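Beta 1-3 glucanase (Clostridium beijerinckii NCIMB 8052, PDB 5H4E) probably hydrolyses beta-1,3-glucosidic bonds in beta-1,3-glucans, as a catalytic domain of glycoside hydrolase family 64. Local coordinates at residues L11-N16 with A95-S100; I26-V31 with V43-N48; N76-A81 with L105-N110. All blocks are in the same frame, centred on the assembly; numbering follows the deposited sequence.

Contact 1: L11-N16 with A95-S100; sequences LQVKNN and ARMYIS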
loop_
_atom_site.group_PDB
_atom_site.type_symbol
_atom_site.label_atom_id
_atom_site.label_comp_id
_atom_site.label_asym_id
_atom_site.label_seq_id
_atom_site.Cartn_x
_atom_site.Cartn_y
_atom_site.Cartn_z
ATOM N N LEU A 11 7.435 14.657 -10.350
ATOM C CA LEU A 11 7.204 13.236 -10.538
ATOM C C LEU A 11 7.053 12.944 -12.037
ATOM O O LEU A 11 6.073 13.341 -12.656
ATOM C CB LEU A 11 5.963 12.806 -9.762
ATOM C CG LEU A 11 5.941 13.241 -8.294
ATOM C CD1 LEU A 11 4.618 12.882 -7.672
ATOM C CD2 LEU A 11 7.095 12.610 -7.500
ATOM N N GLN A 12 8.039 12.272 -12.621
ATOM C CA GLN A 12 8.056 12.036 -14.059
ATOM C C GLN A 12 7.526 10.645 -14.382
ATOM O O GLN A 12 8.073 9.660 -13.899
ATOM C CB GLN A 12 9.479 12.191 -14.606
ATOM C CG GLN A 12 9.641 11.806 -16.075
ATOM C CD GLN A 12 9.037 12.852 -16.998
ATOM O OE1 GLN A 12 9.440 14.019 -16.982
ATOM N NE2 GLN A 12 8.045 12.451 -17.779
ATOM N N VAL A 13 6.464 10.555 -15.187
ATOM C CA VAL A 13 6.005 9.237 -15.634
ATOM C C VAL A 13 6.878 8.785 -16.800
ATOM O O VAL A 13 7.118 9.551 -17.740
ATOM C CB VAL A 13 4.510 9.230 -16.064
ATOM C CG1 VAL A 13 4.079 7.818 -16.482
ATOM C CG2 VAL A 13 3.613 9.726 -14.926
ATOM N N LYS A 14 7.380 7.554 -16.721
ATOM C CA LYS A 14 8.128 6.960 -17.825
ATOM C C LYS A 14 7.419 5.717 -18.365
ATOM O O LYS A 14 7.152 4.764 -17.629
ATOM C CB LYS A 14 9.554 6.612 -17.387
ATOM C CG LYS A 14 10.415 6.036 -18.488
ATOM C CD LYS A 14 10.894 7.103 -19.455
ATOM C CE LYS A 14 11.738 6.475 -20.557
ATOM N NZ LYS A 14 12.654 5.431 -19.991
ATOM N N ASN A 15 7.139 5.729 -19.664
ATOM C CA ASN A 15 6.429 4.636 -20.332
ATOM C C ASN A 15 7.362 3.484 -20.687
ATOM O O ASN A 15 8.152 3.582 -21.638
ATOM C CB ASN A 15 5.742 5.194 -21.588
ATOM C CG ASN A 15 4.863 4.178 -22.311
ATOM O OD1 ASN A 15 4.887 2.986 -22.027
ATOM N ND2 ASN A 15 4.087 4.665 -23.265
ATOM N N ASN A 16 7.284 2.393 -19.923
ATOM C CA ASN A 16 8.115 1.216 -20.193
ATOM C C ASN A 16 7.276 0.009 -20.606
ATOM O O ASN A 16 7.643 -1.137 -20.332
ATOM C CB ASN A 16 8.966 0.864 -18.970
ATOM C CG ASN A 16 9.988 1.936 -18.643
ATOM O OD1 ASN A 16 10.579 2.540 -19.541
ATOM N ND2 ASN A 16 10.192 2.191 -17.357
ATOM N N ALA A 95 -1.037 11.338 -0.000
ATOM C CA ALA A 95 -1.283 11.492 -1.436
ATOM C C ALA A 95 -1.160 10.176 -2.190
ATOM O O ALA A 95 -0.389 9.288 -1.791
ATOM C CB ALA A 95 -0.321 12.535 -2.028
ATOM N N ARG A 96 -1.946 10.045 -3.257
ATOM C CA ARG A 96 -1.834 8.929 -4.187
ATOM C C ARG A 96 -1.752 9.446 -5.621
ATOM O O ARG A 96 -2.564 10.278 -6.037
ATOM C CB ARG A 96 -3.025 7.989 -4.062
ATOM C CG ARG A 96 -3.134 7.304 -2.725
ATOM C CD ARG A 96 -4.363 6.438 -2.717
ATOM N NE ARG A 96 -4.393 5.578 -1.555
ATOM C CZ ARG A 96 -5.237 4.564 -1.400
ATOM N NH1 ARG A 96 -6.118 4.279 -2.348
ATOM N NH2 ARG A 96 -5.184 3.828 -0.299
ATOM N N MET A 97 -0.774 8.952 -6.375
ATOM C CA MET A 97 -0.732 9.217 -7.806
ATOM C C MET A 97 -1.257 8.000 -8.542
ATOM O O MET A 97 -0.537 7.020 -8.692
ATOM C CB MET A 97 0.690 9.543 -8.280
ATOM C CG MET A 97 0.774 9.868 -9.771
ATOM S SD MET A 97 2.426 10.504 -10.158
ATOM C CE MET A 97 2.212 11.119 -11.824
ATOM N N TYR A 98 -2.511 8.052 -8.985
ATOM C CA TYR A 98 -3.091 6.954 -9.756
ATOM C C TYR A 98 -2.615 7.045 -11.197
ATOM O O TYR A 98 -2.669 8.110 -11.796
ATOM C CB TYR A 98 -4.633 6.998 -9.740
ATOM C CG TYR A 98 -5.278 6.692 -8.409
ATOM C CD1 TYR A 98 -5.566 5.384 -8.042
ATOM C CD2 TYR A 98 -5.641 7.715 -7.541
ATOM C CE1 TYR A 98 -6.170 5.098 -6.839
ATOM C CE2 TYR A 98 -6.241 7.439 -6.328
ATOM C CZ TYR A 98 -6.510 6.124 -5.987
ATOM O OH TYR A 98 -7.112 5.832 -4.785
ATOM N N ILE A 99 -2.159 5.926 -11.747
ATOM C CA ILE A 99 -1.723 5.876 -13.129
ATOM C C ILE A 99 -2.441 4.711 -13.798
ATOM O O ILE A 99 -2.234 3.559 -13.415
ATOM C CB ILE A 99 -0.194 5.720 -13.246
ATOM C CG1 ILE A 99 0.498 6.908 -12.562
ATOM C CG2 ILE A 99 0.233 5.639 -14.734
ATOM C CD1 ILE A 99 1.991 6.750 -12.415
ATOM N N SER A 100 -3.301 5.011 -14.771
ATOM C CA SER A 100 -4.093 3.966 -15.420
ATOM C C SER A 100 -3.771 3.875 -16.904
ATOM O O SER A 100 -3.263 4.823 -17.503
ATOM C CB SER A 100 -5.593 4.199 -15.218
ATOM O OG SER A 100 -5.997 5.450 -15.750
#
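V13 and L11 of one strand meet M97 and I99 of another across the interior between two facing beta-sheets, a beta-sandwich arrangement. Segment 11-16 belongs to the mixed sheet and 95-100 to the large antiparallel one. Their axes pass 10.7 Å apart at a shallow 22°, a separation that side chains bridge and backbone hydrogen bonds do not.

Side chains alternate along each strand, which puts L11 and V13 opposite M97 and I99. M97 reaches both L11 and V13: with CG anti to the backbone N (chi1 -178°) and the rest of its chain extended, it carries its thioether across the gap. Its CE lies 3.7 Å from CG2 of V13, while its SD passes 4.1 Å from CD1 of L11, L11 and M97 sliding past each other in opposite directions. The same V13 methyl, CG2, lies 4.2 Å from CD1 of I99. A long, unbranched methionine suits this span; beta-branched V13 and I99 suit extended backbone and offer compact methyls. I371 and M141, from neighbouring strands, pack on the same layer.

Q12, R96 and Y98 lie on the opposite faces of their strands. NE2 of Q12 donates to O of V13 in a nearly straight bond (179°), with S85 a further partner of that amide. On the face of the second strand turned from L11 and V13, NH1 of R96 donates to OH of Y98 (3.1 Å), which meets the guanidinium at its edge, in plane.

Contact 2: I26-V31 with V43-N48; sequences IYWAIV and VDLNGN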
loop_
_atom_site.group_PDB
_atom_site.type_symbol
_atom_site.label_atom_id
_atom_site.label_comp_id
_atom_site.label_asym_id
_atom_site.label_seq_id
_atom_site.Cartn_x
_atom_site.Cartn_y
_atom_site.Cartn_z
ATOM N N ILE A 26 -1.957 6.609 -21.427
ATOM C CA ILE A 26 -1.605 6.554 -20.012
ATOM C C ILE A 26 -2.167 7.789 -19.319
ATOM O O ILE A 26 -1.957 8.904 -19.784
ATOM C CB ILE A 26 -0.084 6.476 -19.827
ATOM C CG1 ILE A 26 0.454 5.194 -20.472
ATOM C CG2 ILE A 26 0.288 6.527 -18.339
ATOM C CD1 ILE A 26 1.984 5.122 -20.494
ATOM N N TYR A 27 -2.887 7.587 -18.221
ATOM C CA TYR A 27 -3.524 8.692 -17.513
ATOM C C TYR A 27 -3.027 8.802 -16.083
ATOM O O TYR A 27 -2.951 7.799 -15.392
ATOM C CB TYR A 27 -5.034 8.511 -17.489
ATOM C CG TYR A 27 -5.674 8.442 -18.855
ATOM C CD1 TYR A 27 -6.395 9.527 -19.353
ATOM C CD2 TYR A 27 -5.579 7.295 -19.643
ATOM C CE1 TYR A 27 -6.994 9.481 -20.600
ATOM C CE2 TYR A 27 -6.186 7.240 -20.909
ATOM C CZ TYR A 27 -6.893 8.341 -21.369
ATOM O OH TYR A 27 -7.507 8.321 -22.607
ATOM N N TRP A 28 -2.713 10.013 -15.626
ATOM C CA TRP A 28 -2.368 10.180 -14.218
ATOM C C TRP A 28 -3.205 11.250 -13.518
ATOM O O TRP A 28 -3.669 12.212 -14.145
ATOM C CB TRP A 28 -0.884 10.508 -14.066
ATOM C CG TRP A 28 -0.500 11.830 -14.642
ATOM C CD1 TRP A 28 -0.045 12.071 -15.910
ATOM C CD2 TRP A 28 -0.517 13.090 -13.978
ATOM N NE1 TRP A 28 0.222 13.405 -16.069
ATOM C CE2 TRP A 28 -0.068 14.053 -14.899
ATOM C CE3 TRP A 28 -0.871 13.502 -12.690
ATOM C CZ2 TRP A 28 0.031 15.398 -14.578
ATOM C CZ3 TRP A 28 -0.768 14.841 -12.376
ATOM C CH2 TRP A 28 -0.317 15.771 -13.315
ATOM N N ALA A 29 -3.395 11.055 -12.217
ATOM C CA ALA A 29 -4.021 12.029 -11.333
ATOM C C ALA A 29 -3.369 11.908 -9.963
ATOM O O ALA A 29 -3.035 10.804 -9.536
ATOM C CB ALA A 29 -5.534 11.792 -11.235
ATOM N N ILE A 30 -3.161 13.029 -9.278
ATOM C CA ILE A 30 -2.679 12.978 -7.892
ATOM C C ILE A 30 -3.740 13.536 -6.956
ATOM O O ILE A 30 -4.183 14.672 -7.124
ATOM C CB ILE A 30 -1.382 13.777 -7.691
ATOM C CG1 ILE A 30 -0.276 13.230 -8.601
ATOM C CG2 ILE A 30 -0.939 13.720 -6.235
ATOM C CD1 ILE A 30 0.990 14.086 -8.579
ATOM N N VAL A 31 -4.126 12.740 -5.968
ATOM C CA VAL A 31 -5.092 13.163 -4.974
ATOM C C VAL A 31 -4.476 13.025 -3.593
ATOM O O VAL A 31 -3.667 12.129 -3.352
ATOM C CB VAL A 31 -6.393 12.347 -5.081
ATOM C CG1 VAL A 31 -7.053 12.613 -6.419
ATOM C CG2 VAL A 31 -6.105 10.858 -4.927
ATOM N N VAL A 43 -4.089 17.645 -7.590
ATOM C CA VAL A 43 -3.005 18.509 -8.031
ATOM C C VAL A 43 -3.202 18.878 -9.491
ATOM O O VAL A 43 -3.382 17.996 -10.339
ATOM C CB VAL A 43 -1.636 17.820 -7.853
ATOM C CG1 VAL A 43 -0.509 18.790 -8.146
ATOM C CG2 VAL A 43 -1.522 17.253 -6.467
ATOM N N ASP A 44 -3.161 20.168 -9.811
ATOM C CA ASP A 44 -3.335 20.542 -11.205
ATOM C C ASP A 44 -1.988 20.421 -11.915
ATOM O O ASP A 44 -1.015 19.902 -11.338
ATOM C CB ASP A 44 -3.970 21.951 -11.349
ATOM C CG ASP A 44 -3.046 23.111 -10.911
ATOM O OD1 ASP A 44 -1.836 22.915 -10.699
ATOM O OD2 ASP A 44 -3.557 24.254 -10.796
ATOM N N LEU A 45 -1.923 20.880 -13.159
ATOM C CA LEU A 45 -0.722 20.666 -13.961
ATOM C C LEU A 45 0.458 21.544 -13.525
ATOM O O LEU A 45 1.597 21.327 -13.952
ATOM C CB LEU A 45 -1.021 20.903 -15.438
ATOM C CG LEU A 45 -2.029 19.955 -16.091
ATOM C CD1 LEU A 45 -2.226 20.314 -17.558
ATOM C CD2 LEU A 45 -1.576 18.496 -15.929
ATOM N N ASN A 46 0.202 22.521 -12.667
ATOM C CA ASN A 46 1.283 23.394 -12.217
ATOM C C ASN A 46 1.634 23.200 -10.744
ATOM O O ASN A 46 2.379 23.995 -10.165
ATOM C CB ASN A 46 0.930 24.863 -12.484
ATOM C CG ASN A 46 0.673 25.139 -13.952
ATOM O OD1 ASN A 46 1.562 24.976 -14.791
ATOM N ND2 ASN A 46 -0.546 25.550 -14.269
ATOM N N GLY A 47 1.098 22.154 -10.125
ATOM C CA GLY A 47 1.446 21.858 -8.747
ATOM C C GLY A 47 0.586 22.493 -7.671
ATOM O O GLY A 47 0.893 22.393 -6.488
ATOM N N ASN A 48 -0.493 23.159 -8.065
ATOM C CA ASN A 48 -1.420 23.729 -7.088
ATOM C C ASN A 48 -2.328 22.682 -6.451
ATOM O O ASN A 48 -2.807 21.770 -7.135
ATOM C CB ASN A 48 -2.286 24.810 -7.753
ATOM C CG ASN A 48 -1.464 25.923 -8.330
ATOM O OD1 ASN A 48 -0.848 26.693 -7.587
ATOM N ND2 ASN A 48 -1.437 26.023 -9.657
HETATM O O HOH W 1 -4.112 15.415 -10.414
#
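Two successive antiparallel hairpins meet here: V43, the last residue of strand 40-43, pairs with I30 of strand 26-33, and the chain then makes a type I turn from D44 to G47 toward strand 49-51, N of D44 donating to O of N48 across it. N of V43 donates to O of I30 at 3.0 Å; in place of a direct return bond stands a water that accepts from N of I30 and also lies within bonding distance of O of V43 (2.7 Å).

Beside this bond the two beta-branched side chains, both buried, cross obliquely, CG2 of I30 lying 3.6 Å from CG2 of V43; such residues suit strands. W28 reaches the turn because its CG sits between the backbone N and the carbonyl carbon (chi1 66°), which brings CZ2 of the indole to 3.7 Å from CD2 of L45. Its NE1 is held by O of Q84.

The turn is tied together by D44, whose carboxylate forms an Asx turn. At G47, phi is 90°, where a CB would press on the carbonyl O of N46, which explains glycine here. OD1 of D44 accepts from N of N46 and N of N48, which approach from opposite faces of the carboxylate plane, while OD2 uses its syn lone pair for ND2 of N48, 3.0 Å away.

Contact 3: N76-A81 with L105-N110; sequences NYFCKA and LYIKVN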
loop_
_atom_site.group_PDB
_atom_site.type_symbol
_atom_site.label_atom_id
_atom_site.label_comp_id
_atom_site.label_asym_id
_atom_site.label_seq_id
_atom_site.Cartn_x
_atom_site.Cartn_y
_atom_site.Cartn_z
ATOM N N ASN A 76 -13.048 14.265 -12.936
ATOM C CA ASN A 76 -12.059 13.947 -13.944
ATOM C C ASN A 76 -10.801 14.736 -13.657
ATOM O O ASN A 76 -10.571 15.813 -14.217
ATOM C CB ASN A 76 -12.584 14.232 -15.344
ATOM C CG ASN A 76 -11.668 13.691 -16.423
ATOM O OD1 ASN A 76 -10.663 13.033 -16.133
ATOM N ND2 ASN A 76 -12.005 13.965 -17.680
ATOM N N TYR A 77 -9.996 14.195 -12.749
ATOM C CA TYR A 77 -8.772 14.847 -12.339
ATOM C C TYR A 77 -7.579 14.335 -13.134
ATOM O O TYR A 77 -6.438 14.693 -12.838
ATOM C CB TYR A 77 -8.531 14.623 -10.848
ATOM C CG TYR A 77 -9.598 15.166 -9.913
ATOM C CD1 TYR A 77 -10.338 16.305 -10.225
ATOM C CD2 TYR A 77 -9.839 14.543 -8.698
ATOM C CE1 TYR A 77 -11.304 16.798 -9.341
ATOM C CE2 TYR A 77 -10.769 15.023 -7.819
ATOM C CZ TYR A 77 -11.507 16.145 -8.138
ATOM O OH TYR A 77 -12.436 16.593 -7.223
ATOM N N PHE A 78 -7.848 13.506 -14.142
ATOM C CA PHE A 78 -6.796 12.805 -14.875
ATOM C C PHE A 78 -6.248 13.585 -16.052
ATOM O O PHE A 78 -6.933 14.435 -16.630
ATOM C CB PHE A 78 -7.316 11.441 -15.347
ATOM C CG PHE A 78 -7.348 10.425 -14.252
ATOM C CD1 PHE A 78 -6.281 9.553 -14.068
ATOM C CD2 PHE A 78 -8.400 10.389 -13.354
ATOM C CE1 PHE A 78 -6.291 8.630 -13.028
ATOM C CE2 PHE A 78 -8.413 9.468 -12.321
ATOM C CZ PHE A 78 -7.352 8.593 -12.159
ATOM N N CYS A 79 -4.999 13.276 -16.390
ATOM C CA CYS A 79 -4.275 13.909 -17.490
ATOM C C CYS A 79 -3.540 12.849 -18.310
ATOM O O CYS A 79 -2.918 11.957 -17.740
ATOM C CB CYS A 79 -3.290 14.951 -16.940
ATOM S SG CYS A 79 -2.236 15.772 -18.177
ATOM N N LYS A 80 -3.618 12.926 -19.637
ATOM C CA LYS A 80 -2.864 12.002 -20.492
ATOM C C LYS A 80 -1.374 12.312 -20.413
ATOM O O LYS A 80 -0.993 13.481 -20.382
ATOM C CB LYS A 80 -3.318 12.094 -21.955
ATOM C CG LYS A 80 -4.700 11.520 -22.252
ATOM C CD LYS A 80 -5.081 11.701 -23.728
ATOM C CE LYS A 80 -6.427 11.034 -24.003
ATOM N NZ LYS A 80 -6.743 10.825 -25.454
ATOM N N ALA A 81 -0.532 11.281 -20.406
ATOM C CA ALA A 81 0.913 11.499 -20.422
ATOM C C ALA A 81 1.326 12.310 -21.658
ATOM O O ALA A 81 2.312 13.055 -21.632
ATOM C CB ALA A 81 1.662 10.181 -20.380
ATOM N N LEU A 105 -9.364 6.470 -14.495
ATOM C CA LEU A 105 -10.189 5.862 -13.461
ATOM C C LEU A 105 -11.428 6.711 -13.233
ATOM O O LEU A 105 -11.445 7.905 -13.560
ATOM C CB LEU A 105 -9.392 5.706 -12.165
ATOM C CG LEU A 105 -8.179 4.780 -12.290
ATOM C CD1 LEU A 105 -7.447 4.669 -10.972
ATOM C CD2 LEU A 105 -8.680 3.418 -12.734
ATOM N N TYR A 106 -12.474 6.084 -12.707
ATOM C CA TYR A 106 -13.685 6.802 -12.318
ATOM C C TYR A 106 -13.683 7.078 -10.816
ATOM O O TYR A 106 -13.971 6.183 -10.014
ATOM C CB TYR A 106 -14.933 6.006 -12.679
ATOM C CG TYR A 106 -15.088 5.670 -14.136
ATOM C CD1 TYR A 106 -15.688 6.561 -15.024
ATOM C CD2 TYR A 106 -14.664 4.445 -14.627
ATOM C CE1 TYR A 106 -15.841 6.248 -16.359
ATOM C CE2 TYR A 106 -14.812 4.118 -15.962
ATOM C CZ TYR A 106 -15.409 5.021 -16.825
ATOM O OH TYR A 106 -15.554 4.686 -18.149
ATOM N N ILE A 107 -13.351 8.311 -10.441
ATOM C CA ILE A 107 -13.283 8.691 -9.038
ATOM C C ILE A 107 -14.488 9.548 -8.634
ATOM O O ILE A 107 -14.676 10.648 -9.158
ATOM C CB ILE A 107 -11.973 9.460 -8.742
ATOM C CG1 ILE A 107 -10.762 8.532 -8.948
ATOM C CG2 ILE A 107 -12.009 10.054 -7.352
ATOM C CD1 ILE A 107 -9.416 9.218 -8.773
ATOM N N LYS A 108 -15.295 9.035 -7.708
ATOM C CA LYS A 108 -16.476 9.744 -7.198
ATOM C C LYS A 108 -16.145 10.647 -6.005
ATOM O O LYS A 108 -15.732 10.158 -4.952
ATOM C CB LYS A 108 -17.555 8.733 -6.790
ATOM C CG LYS A 108 -18.914 9.329 -6.406
ATOM C CD LYS A 108 -19.671 9.794 -7.638
ATOM C CE LYS A 108 -21.163 9.962 -7.361
ATOM N NZ LYS A 108 -21.912 10.148 -8.647
ATOM N N VAL A 109 -16.339 11.956 -6.153
ATOM C CA VAL A 109 -16.155 12.865 -5.019
ATOM C C VAL A 109 -17.406 12.814 -4.142
ATOM O O VAL A 109 -18.521 12.711 -4.653
ATOM C CB VAL A 109 -15.885 14.331 -5.463
ATOM C CG1 VAL A 109 -15.622 15.221 -4.238
ATOM C CG2 VAL A 109 -14.714 14.396 -6.430
ATOM N N ASN A 110 -17.223 12.884 -2.829
ATOM C CA ASN A 110 -18.333 12.699 -1.900
ATOM C C ASN A 110 -18.225 13.541 -0.629
ATOM O O ASN A 110 -17.577 14.592 -0.624
ATOM C CB ASN A 110 -18.443 11.221 -1.522
ATOM C CG ASN A 110 -17.156 10.662 -0.934
ATOM O OD1 ASN A 110 -16.414 11.360 -0.241
ATOM N ND2 ASN A 110 -16.885 9.394 -1.214
#
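F78 packs on L105 and I107 where the loop entering strand 79-80 passes the segment leading into strand 108-111, joining the large antiparallel sheet to a separate two-stranded one. The tight part is the phenyl ring. Its CZ lies 3.5 Å from CB of L105, and its CE2 is 3.7 Å from CD1 of I107, whose side chain crosses it at about a right angle. A flat aromatic suits this place because it can also lie against backbone: N of L105 stands 3.7 Å above one ring face, offset toward the rim. This buried amide has no hydrogen-bond partner in the model. Y27 and A29 of strand 26-33 and P104 of a loop also touch the ring.

The sparser part lies at Y77, where only CZ and OH meet one methyl of V109, while F78 meets several atoms of L105 and I107. The tyrosine side chain crosses that of V109 at about a right angle. Tyrosine suits this mixed setting, since its hydroxyl bonds to D56 and its ring stacks on H42 while the same end touches a valine methyl: OH of Y77 is 3.3 Å from CG2 of V109.

Overall arrangement
Contacts 1 and 2 share the large antiparallel sheet, where strands 95-101 and 26-33 are neighbours: N of R96 and N of Y98 probably bond to O of V31 and O of A29. Contact 3 adjoins strand 26-33 through strand 79-80. Contact 1 is the most interior, about 15 Å between its centre and that of the chain against about 20 Å for the others, and all its touching residues are buried and apolar. Contact 2 adds backbone pairing, a water and a polar turn. Contact 3 relies on two partly exposed aromatic residues packed on buried aliphatic ones; its L105 also packs on Y98, on the face of strand 95-101 turned from contact 1.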